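PDB 4OTE: lipoprotein from Clostridium difficile, which probably binds methionine at the cell surface as the substrate-binding lipoprotein of an uptake system, here holding selenomethionine between two lobes. Local coordinates for residues K5-G10 against K214-V219; A191-E196 against I236-F241; G126-P131 against I149-L154. All coordinates share one frame; numbering follows the deposited sequence.

How the contacts relate
Contacts 1 and 3 lie on opposite sides of the chain's centre, their own centres about 41 Å apart, and contact 2 falls between, about 23 Å from contact 1 and 24 Å from contact 3. Contacts 1 and 2 reach the same mixed sheet, through strands 6-12 and 238-239; contact 3 belongs to the other, at 150-154, one of its two edge strands. Along the chain, contact 1 opens first, contact 3 falls within its span, and the segments of contact 2 alternate with those of contact 1. Contact 1 joins segments 204 residues apart in one lobe and contact 3 is local to the other, consistent with the two-lobe fold of periplasmic binding proteins; contact 2 lies near their boundary.

Contact 1. Residues K5-G10 against K214-V219; sequences KKIVVG and KVLQDV
Leu216 meets Ile7 and Val9 through apolar contacts alone, its CD1 methyl lying 3.6 Å from Ile7 CG2 and also 3.6 Å from Val9 CG2. The leucine therefore straddles two alternate residues of strand 6-10, both of which turn their side chains to the helix while Val8 between them points away. Its second branch adds to the grip on the valine, with Leu216 CD2 3.9 Å from Val9 CG2. In both pairs the side chains run past each other in opposite directions, and the closest approaches are made by methyl groups. Ile7 divides its branches between two helix residues: CG2, anti to the backbone N, goes to Leu216, whereas CG1 (chi1 -49°) carries CD1 to a looser approach, 4.2 Å from Val215 CG1.

This is helix-on-sheet packing within the lobe of the NlpA fold that contains the chain's N-terminus. The axes of strand 6-10 and helix 214-219 come within 10.8 Å at a crossing angle of -64°, a spacing bridged by side chains. No hydrogen bond joins the two segments, and all four touching residues are buried. Leu216 also rests on Ile27 of helix 24-29 and Leu201 of strand 199-204, which extend the apolar layer.

The backbone of Ile7 pairs with Thr33 and Glu35, in keeping with the parallel pairing of strands 6-12 and 33-39, while Asp55 OD2 accepts a bond from Val8 N. At the helix, Gln217 OE1 accepts a hydrogen bond from the backbone N of Lys80.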
loop_
_atom_site.group_PDB
_atom_site.type_symbol
_atom_site.label_atom_id
_atom_site.label_comp_id
_atom_site.label_asym_id
_atom_site.label_seq_id
_atom_site.Cartn_x
_atom_site.Cartn_y
_atom_site.Cartn_z
ATOM N N LYS A 5 9.547 12.416 25.638
ATOM C CA LYS A 5 10.565 11.789 24.801
ATOM C C LYS A 5 10.017 10.513 24.160
ATOM O O LYS A 5 10.777 9.693 23.647
ATOM C CB LYS A 5 11.811 11.475 25.632
ATOM C CG LYS A 5 12.582 12.707 26.083
ATOM C CD LYS A 5 13.161 13.451 24.892
ATOM C CE LYS A 5 14.233 14.442 25.300
ATOM N NZ LYS A 5 15.072 14.819 24.130
ATOM N N LYS A 6 8.696 10.352 24.191
ATOM C CA LYS A 6 8.042 9.191 23.615
ATOM C C LYS A 6 7.448 9.581 22.270
ATOM O O LYS A 6 6.817 10.629 22.141
ATOM C CB LYS A 6 6.946 8.672 24.550
ATOM C CG LYS A 6 6.364 7.326 24.139
ATOM N N ILE A 7 7.673 8.745 21.264
ATOM C CA ILE A 7 7.056 8.925 19.958
ATOM C C ILE A 7 6.127 7.739 19.722
ATOM O O ILE A 7 6.559 6.590 19.780
ATOM C CB ILE A 7 8.107 9.003 18.830
ATOM C CG1 ILE A 7 9.207 10.005 19.189
ATOM C CG2 ILE A 7 7.451 9.416 17.520
ATOM C CD1 ILE A 7 10.332 10.066 18.177
ATOM N N VAL A 8 4.853 8.028 19.483
ATOM C CA VAL A 8 3.852 7.007 19.221
ATOM C C VAL A 8 3.511 7.057 17.735
ATOM O O VAL A 8 3.002 8.066 17.246
ATOM C CB VAL A 8 2.585 7.246 20.059
ATOM C CG1 VAL A 8 1.561 6.145 19.825
ATOM C CG2 VAL A 8 2.942 7.342 21.539
ATOM N N VAL A 9 3.808 5.976 17.018
ATOM C CA VAL A 9 3.516 5.901 15.591
ATOM C C VAL A 9 2.529 4.771 15.322
ATOM O O VAL A 9 2.743 3.643 15.764
ATOM C CB VAL A 9 4.794 5.681 14.758
ATOM C CG1 VAL A 9 4.490 5.796 13.268
ATOM C CG2 VAL A 9 5.867 6.687 15.155
ATOM N N GLY A 10 1.454 5.088 14.603
ATOM C CA GLY A 10 0.486 4.093 14.147
ATOM C C GLY A 10 0.914 3.490 12.823
ATOM O O GLY A 10 1.344 4.206 11.930
ATOM N N LYS A 214 10.943 14.982 12.727
ATOM C CA LYS A 214 12.294 15.083 12.201
ATOM C C LYS A 214 13.126 13.839 12.526
ATOM O O LYS A 214 13.811 13.301 11.651
ATOM C CB LYS A 214 12.950 16.326 12.788
ATOM C CG LYS A 214 14.274 16.712 12.179
ATOM C CD LYS A 214 14.709 18.055 12.742
ATOM C CE LYS A 214 16.141 18.011 13.235
ATOM N NZ LYS A 214 17.082 17.700 12.127
ATOM N N VAL A 215 13.059 13.384 13.776
ATOM C CA VAL A 215 13.773 12.173 14.197
ATOM C C VAL A 215 13.282 10.951 13.418
ATOM O O VAL A 215 14.083 10.142 12.960
ATOM C CB VAL A 215 13.640 11.923 15.720
ATOM C CG1 VAL A 215 13.940 10.470 16.086
ATOM C CG2 VAL A 215 14.563 12.856 16.492
ATOM N N LEU A 216 11.968 10.826 13.276
ATOM C CA LEU A 216 11.369 9.688 12.579
ATOM C C LEU A 216 11.773 9.639 11.115
ATOM O O LEU A 216 12.118 8.577 10.600
ATOM C CB LEU A 216 9.842 9.728 12.681
ATOM C CG LEU A 216 9.219 9.254 13.994
ATOM C CD1 LEU A 216 7.718 9.495 13.948
ATOM C CD2 LEU A 216 9.519 7.783 14.247
ATOM N N GLN A 217 11.734 10.787 10.444
ATOM C CA GLN A 217 12.077 10.831 9.028
ATOM C C GLN A 217 13.575 10.675 8.795
ATOM O O GLN A 217 13.983 10.203 7.736
ATOM C CB GLN A 217 11.529 12.095 8.370
ATOM C CG GLN A 217 10.007 12.096 8.308
ATOM C CD GLN A 217 9.458 12.959 7.196
ATOM O OE1 GLN A 217 8.938 12.448 6.207
ATOM N NE2 GLN A 217 9.574 14.270 7.348
ATOM N N ASP A 218 14.386 11.045 9.786
ATOM C CA ASP A 218 15.823 10.780 9.737
ATOM C C ASP A 218 16.094 9.279 9.748
ATOM O O ASP A 218 16.754 8.762 8.847
ATOM C CB ASP A 218 16.563 11.456 10.904
ATOM C CG ASP A 218 16.926 12.902 10.610
ATOM O OD1 ASP A 218 16.702 13.357 9.466
ATOM O OD2 ASP A 218 17.447 13.582 11.525
ATOM N N VAL A 219 15.560 8.574 10.745
ATOM C CA VAL A 219 15.830 7.140 10.859
ATOM C C VAL A 219 15.172 6.349 9.727
ATOM O O VAL A 219 15.719 5.337 9.294
ATOM C CB VAL A 219 15.432 6.550 12.233
ATOM C CG1 VAL A 219 16.070 7.352 13.363
ATOM C CG2 VAL A 219 13.922 6.483 12.401
#

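Contact 2. Residues A191-E196 against I236-F241; sequences APINDE and IVIPTF
Ile193 and Ile238 meet tip to tip at the protein surface, an apolar touch in a contact that no hydrogen bond crosses. The methyl ends make the approach: Ile193 CD1 lies 3.7 Å from Ile238 CD1 and 4.1 Å from Ile238 CG1. On Ile193, CG1 is anti to the carbonyl carbon, and a chi2 of -49° bends the chain again to bring CD1 to its partner. Pro86 touches both isoleucines, giving the pair a shared third neighbour. Both also touch a crystal neighbour, and their rotamers may partly reflect that packing.

The second touch is sparser. Asp195 CB stands 4.2 Å from Thr240 CG2, so the aspartate offers its methylene and the threonine its methyl.

The contact brings the loop between strands 187-190 and 199-204 against the C-terminal tail, whose short strand 238-239 pairs antiparallel with strand 76-84 at the margin of the larger sheet, as backbone bonds of Ile238 with Val84 and of Thr240 with Leu82 attest.

Within the loop, an Asx turn shapes the backbone beside Asp195. Asn194 OD1 accepts from Glu196 N over 3.2 Å with an N-H...O angle of 152°; the donor stands 42° out of the carbonyl plane. At the chain end, the carboxylate of Phe241 forms a salt bridge through OXT to Arg226 NH2, tying the tail to helix 223-233.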
loop_
_atom_site.group_PDB
_atom_site.type_symbol
_atom_site.label_atom_id
_atom_site.label_comp_id
_atom_site.label_asym_id
_atom_site.label_seq_id
_atom_site.Cartn_x
_atom_site.Cartn_y
_atom_site.Cartn_z
ATOM N N ALA A 191 3.125 -4.528 -10.578
ATOM C CA ALA A 191 2.889 -3.227 -11.206
ATOM C C ALA A 191 4.191 -2.444 -11.345
ATOM O O ALA A 191 5.142 -2.682 -10.599
ATOM C CB ALA A 191 1.872 -2.427 -10.406
ATOM N N PRO A 192 4.246 -1.504 -12.305
ATOM C CA PRO A 192 5.487 -0.751 -12.480
ATOM C C PRO A 192 5.814 0.098 -11.259
ATOM O O PRO A 192 4.911 0.467 -10.507
ATOM C CB PRO A 192 5.199 0.152 -13.691
ATOM C CG PRO A 192 3.928 -0.343 -14.292
ATOM C CD PRO A 192 3.175 -1.019 -13.193
ATOM N N ILE A 193 7.094 0.399 -11.067
ATOM C CA ILE A 193 7.506 1.300 -10.000
ATOM C C ILE A 193 7.034 2.710 -10.334
ATOM O O ILE A 193 7.304 3.220 -11.419
ATOM C CB ILE A 193 9.039 1.336 -9.802
ATOM C CG1 ILE A 193 9.611 -0.074 -9.587
ATOM C CG2 ILE A 193 9.399 2.261 -8.644
ATOM C CD1 ILE A 193 8.876 -0.900 -8.556
ATOM N N ASN A 194 6.325 3.327 -9.397
ATOM C CA ASN A 194 5.828 4.685 -9.557
ATOM C C ASN A 194 5.890 5.377 -8.199
ATOM O O ASN A 194 5.092 5.067 -7.322
ATOM C CB ASN A 194 4.393 4.649 -10.094
ATOM C CG ASN A 194 3.856 6.026 -10.453
ATOM O OD1 ASN A 194 4.424 7.053 -10.082
ATOM N ND2 ASN A 194 2.747 6.048 -11.179
ATOM N N ASP A 195 6.836 6.301 -8.025
ATOM C CA ASP A 195 7.071 6.918 -6.711
ATOM C C ASP A 195 5.946 7.860 -6.271
ATOM O O ASP A 195 5.932 8.324 -5.133
ATOM C CB ASP A 195 8.444 7.614 -6.650
ATOM C CG ASP A 195 8.521 8.873 -7.498
ATOM O OD1 ASP A 195 7.563 9.177 -8.236
ATOM O OD2 ASP A 195 9.561 9.561 -7.429
ATOM N N GLU A 196 5.009 8.143 -7.174
ATOM C CA GLU A 196 3.775 8.837 -6.814
ATOM C C GLU A 196 3.018 8.059 -5.733
ATOM O O GLU A 196 2.341 8.651 -4.892
ATOM C CB GLU A 196 2.888 9.026 -8.049
ATOM C CG GLU A 196 1.688 9.940 -7.833
ATOM C CD GLU A 196 0.845 10.121 -9.086
ATOM O OE1 GLU A 196 1.400 10.045 -10.206
ATOM O OE2 GLU A 196 -0.378 10.347 -8.949
ATOM N N ILE A 236 9.763 -6.722 -3.415
ATOM C CA ILE A 236 8.334 -6.359 -3.346
ATOM C C ILE A 236 8.073 -5.028 -2.641
ATOM O O ILE A 236 7.024 -4.426 -2.840
ATOM C CB ILE A 236 7.454 -7.481 -2.733
ATOM C CG1 ILE A 236 7.747 -7.701 -1.247
ATOM C CG2 ILE A 236 7.649 -8.781 -3.503
ATOM C CD1 ILE A 236 6.708 -8.557 -0.555
ATOM N N VAL A 237 9.012 -4.578 -1.814
ATOM C CA VAL A 237 8.984 -3.219 -1.274
ATOM C C VAL A 237 10.287 -2.547 -1.700
ATOM O O VAL A 237 11.356 -3.013 -1.340
ATOM C CB VAL A 237 8.848 -3.207 0.262
ATOM C CG1 VAL A 237 8.780 -1.778 0.787
ATOM C CG2 VAL A 237 7.618 -3.994 0.695
ATOM N N ILE A 238 10.193 -1.474 -2.482
ATOM C CA ILE A 238 11.381 -0.838 -3.062
ATOM C C ILE A 238 11.590 0.559 -2.485
ATOM O O ILE A 238 10.722 1.413 -2.630
ATOM C CB ILE A 238 11.291 -0.725 -4.600
ATOM C CG1 ILE A 238 11.043 -2.103 -5.232
ATOM C CG2 ILE A 238 12.567 -0.107 -5.164
ATOM C CD1 ILE A 238 9.585 -2.484 -5.342
ATOM N N PRO A 239 12.752 0.799 -1.845
ATOM C CA PRO A 239 13.059 2.128 -1.298
ATOM C C PRO A 239 13.097 3.213 -2.371
ATOM O O PRO A 239 13.506 2.945 -3.497
ATOM C CB PRO A 239 14.463 1.956 -0.698
ATOM C CG PRO A 239 14.655 0.489 -0.538
ATOM C CD PRO A 239 13.862 -0.151 -1.632
ATOM N N THR A 240 12.661 4.417 -2.014
ATOM C CA THR A 240 12.760 5.580 -2.895
ATOM C C THR A 240 13.717 6.607 -2.289
ATOM O O THR A 240 13.486 7.811 -2.380
ATOM C CB THR A 240 11.384 6.238 -3.136
ATOM O OG1 THR A 240 10.847 6.712 -1.896
ATOM C CG2 THR A 240 10.411 5.250 -3.758
ATOM N N PHE A 241 14.783 6.118 -1.664
ATOM C CA PHE A 241 15.820 6.976 -1.089
ATOM C C PHE A 241 17.140 6.213 -1.060
ATOM O O PHE A 241 17.157 4.991 -1.233
ATOM C CB PHE A 241 15.430 7.443 0.324
ATOM C CG PHE A 241 15.323 6.325 1.326
ATOM C CD1 PHE A 241 16.427 5.933 2.076
ATOM C CD2 PHE A 241 14.121 5.665 1.518
ATOM C CE1 PHE A 241 16.328 4.899 2.992
ATOM C CE2 PHE A 241 14.015 4.632 2.431
ATOM C CZ PHE A 241 15.122 4.249 3.170
ATOM O OXT PHE A 241 18.214 6.787 -0.866
#

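Contact 3. Residues G126-P131 against I149-L154; sequences GLLTLP and IQFKEL
A Schellman motif closes helix 112-124, and the residues just beyond it, Leu127 and Leu128, pack on Ile149 and Phe151, just before and within strand 150-154, an edge strand of the smaller sheet. Gly126 is the C-prime residue, with a positive phi of 79°; Leu127 N bonds to Leu122 O and Gly126 N to Glu123 O. The chain leaves the helix there and brings two consecutive leucines to face the strand.

Each leucine has its own partner. Leu127 CD2 lies 3.8 Å from Ile149 CG1, the two side chains crossing at about a right angle. Leu128 and Phe151 come from opposite directions, and Leu128 CD2 reaches the far end of the ring, 3.6 Å from Phe151 CZ. That approach is oblique to the ring. Chi1 of 47° places Leu128 CG between the backbone N and the carbonyl carbon, and chi2 then directs CD2 to the ring.

Ile149, just ahead of the strand, also meets Phe151: its CG2 stands 3.8 Å above one face of the ring, offset toward the rim. Ile149 thus splits its branches, CG1 across the contact to Leu127 and CG2 to Phe151 in its own segment. The Phe151 side chain also touches Leu119 and Leu122 of helix 112-124 and Ile108 of the neighbouring strand, which places it on the sheet face that this helix covers.

No hydrogen bond links the two segments; Leu130 N bonds to Glu123 OE2. Backbone bonds of Gln150 and Lys152 with Ile106 mark the parallel pairing with strand 105-109. Helix 112-124, following strand 105-109 and leading by a long loop to a parallel neighbouring strand, is a beta-alpha-beta crossover, the recurrent unit of alpha/beta lobes such as those of periplasmic binding proteins.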
loop_
_atom_site.group_PDB
_atom_site.type_symbol
_atom_site.label_atom_id
_atom_site.label_comp_id
_atom_site.label_asym_id
_atom_site.label_seq_id
_atom_site.Cartn_x
_atom_site.Cartn_y
_atom_site.Cartn_z
ATOM N N GLY A 126 -2.389 -5.423 -22.120
ATOM C CA GLY A 126 -3.163 -5.824 -23.293
ATOM C C GLY A 126 -4.387 -6.683 -23.037
ATOM O O GLY A 126 -4.971 -7.213 -23.980
ATOM N N LEU A 127 -4.793 -6.816 -21.777
ATOM C CA LEU A 127 -5.947 -7.657 -21.427
ATOM C C LEU A 127 -7.300 -7.002 -21.704
ATOM O O LEU A 127 -8.298 -7.701 -21.851
ATOM C CB LEU A 127 -5.871 -8.105 -19.962
ATOM C CG LEU A 127 -5.532 -9.585 -19.748
ATOM C CD1 LEU A 127 -4.364 -9.745 -18.790
ATOM C CD2 LEU A 127 -6.752 -10.352 -19.256
ATOM N N LEU A 128 -7.334 -5.674 -21.768
ATOM C CA LEU A 128 -8.566 -4.941 -22.072
ATOM C C LEU A 128 -8.263 -3.504 -22.500
ATOM O O LEU A 128 -7.118 -3.068 -22.442
ATOM C CB LEU A 128 -9.517 -4.965 -20.865
ATOM C CG LEU A 128 -8.941 -4.644 -19.480
ATOM C CD1 LEU A 128 -8.594 -3.168 -19.345
ATOM C CD2 LEU A 128 -9.918 -5.053 -18.385
ATOM N N THR A 129 -9.288 -2.780 -22.943
ATOM C CA THR A 129 -9.132 -1.375 -23.324
ATOM C C THR A 129 -10.140 -0.497 -22.589
ATOM O O THR A 129 -11.274 -0.910 -22.336
ATOM C CB THR A 129 -9.288 -1.168 -24.847
ATOM O OG1 THR A 129 -10.608 -1.540 -25.257
ATOM C CG2 THR A 129 -8.262 -1.994 -25.610
ATOM N N LEU A 130 -9.710 0.718 -22.256
ATOM C CA LEU A 130 -10.523 1.677 -21.507
ATOM C C LEU A 130 -10.588 3.002 -22.266
ATOM O O LEU A 130 -9.797 3.226 -23.184
ATOM C CB LEU A 130 -9.908 1.900 -20.124
ATOM C CG LEU A 130 -9.903 0.685 -19.190
ATOM C CD1 LEU A 130 -8.805 0.804 -18.142
ATOM C CD2 LEU A 130 -11.266 0.509 -18.536
ATOM N N PRO A 131 -11.536 3.886 -21.899
ATOM C CA PRO A 131 -11.567 5.213 -22.523
ATOM C C PRO A 131 -10.345 6.058 -22.161
ATOM O O PRO A 131 -9.777 5.895 -21.080
ATOM C CB PRO A 131 -12.853 5.842 -21.965
ATOM C CG PRO A 131 -13.178 5.057 -20.740
ATOM C CD PRO A 131 -12.709 3.666 -21.036
ATOM N N ILE A 149 -13.187 -11.379 -19.165
ATOM C CA ILE A 149 -12.798 -11.367 -17.761
ATOM C C ILE A 149 -13.886 -10.704 -16.926
ATOM O O ILE A 149 -14.307 -9.587 -17.221
ATOM C CB ILE A 149 -11.471 -10.602 -17.546
ATOM C CG1 ILE A 149 -10.335 -11.245 -18.355
ATOM C CG2 ILE A 149 -11.110 -10.545 -16.064
ATOM C CD1 ILE A 149 -10.053 -12.693 -18.007
ATOM N N GLN A 150 -14.331 -11.400 -15.882
ATOM C CA GLN A 150 -15.318 -10.861 -14.951
ATOM C C GLN A 150 -14.588 -10.344 -13.717
ATOM O O GLN A 150 -13.562 -10.897 -13.320
ATOM C CB GLN A 150 -16.337 -11.931 -14.549
ATOM C CG GLN A 150 -16.779 -12.835 -15.691
ATOM C CD GLN A 150 -17.971 -13.702 -15.335
ATOM O OE1 GLN A 150 -18.901 -13.256 -14.663
ATOM N NE2 GLN A 150 -17.955 -14.949 -15.796
ATOM N N PHE A 151 -15.122 -9.285 -13.114
ATOM C CA PHE A 151 -14.478 -8.639 -11.979
ATOM C C PHE A 151 -15.331 -8.739 -10.721
ATOM O O PHE A 151 -16.513 -8.400 -10.735
ATOM C CB PHE A 151 -14.180 -7.181 -12.314
ATOM C CG PHE A 151 -13.200 -7.023 -13.436
ATOM C CD1 PHE A 151 -11.844 -6.934 -13.177
ATOM C CD2 PHE A 151 -13.632 -6.997 -14.756
ATOM C CE1 PHE A 151 -10.932 -6.803 -14.208
ATOM C CE2 PHE A 151 -12.725 -6.866 -15.794
ATOM C CZ PHE A 151 -11.372 -6.769 -15.519
ATOM N N LYS A 152 -14.719 -9.214 -9.642
ATOM C CA LYS A 152 -15.396 -9.370 -8.362
ATOM C C LYS A 152 -14.920 -8.269 -7.421
ATOM O O LYS A 152 -13.790 -8.308 -6.933
ATOM C CB LYS A 152 -15.091 -10.754 -7.787
ATOM C CG LYS A 152 -15.926 -11.141 -6.582
ATOM C CD LYS A 152 -15.725 -12.611 -6.247
ATOM C CE LYS A 152 -16.610 -13.054 -5.095
ATOM N NZ LYS A 152 -16.428 -14.501 -4.801
ATOM N N GLU A 153 -15.776 -7.273 -7.195
ATOM C CA GLU A 153 -15.431 -6.127 -6.348
ATOM C C GLU A 153 -15.696 -6.459 -4.882
ATOM O O GLU A 153 -16.832 -6.737 -4.503
ATOM C CB GLU A 153 -16.208 -4.879 -6.781
ATOM C CG GLU A 153 -15.740 -4.312 -8.119
ATOM C CD GLU A 153 -16.700 -3.298 -8.724
ATOM O OE1 GLU A 153 -17.932 -3.472 -8.597
ATOM O OE2 GLU A 153 -16.219 -2.329 -9.349
ATOM N N LEU A 154 -14.639 -6.431 -4.069
ATOM C CA LEU A 154 -14.706 -6.848 -2.666
ATOM C C LEU A 154 -14.070 -5.826 -1.734
ATOM O O LEU A 154 -13.308 -4.959 -2.170
ATOM C CB LEU A 154 -13.978 -8.182 -2.484
ATOM C CG LEU A 154 -14.552 -9.395 -3.221
ATOM C CD1 LEU A 154 -13.559 -10.551 -3.203
ATOM C CD2 LEU A 154 -15.881 -9.810 -2.608
#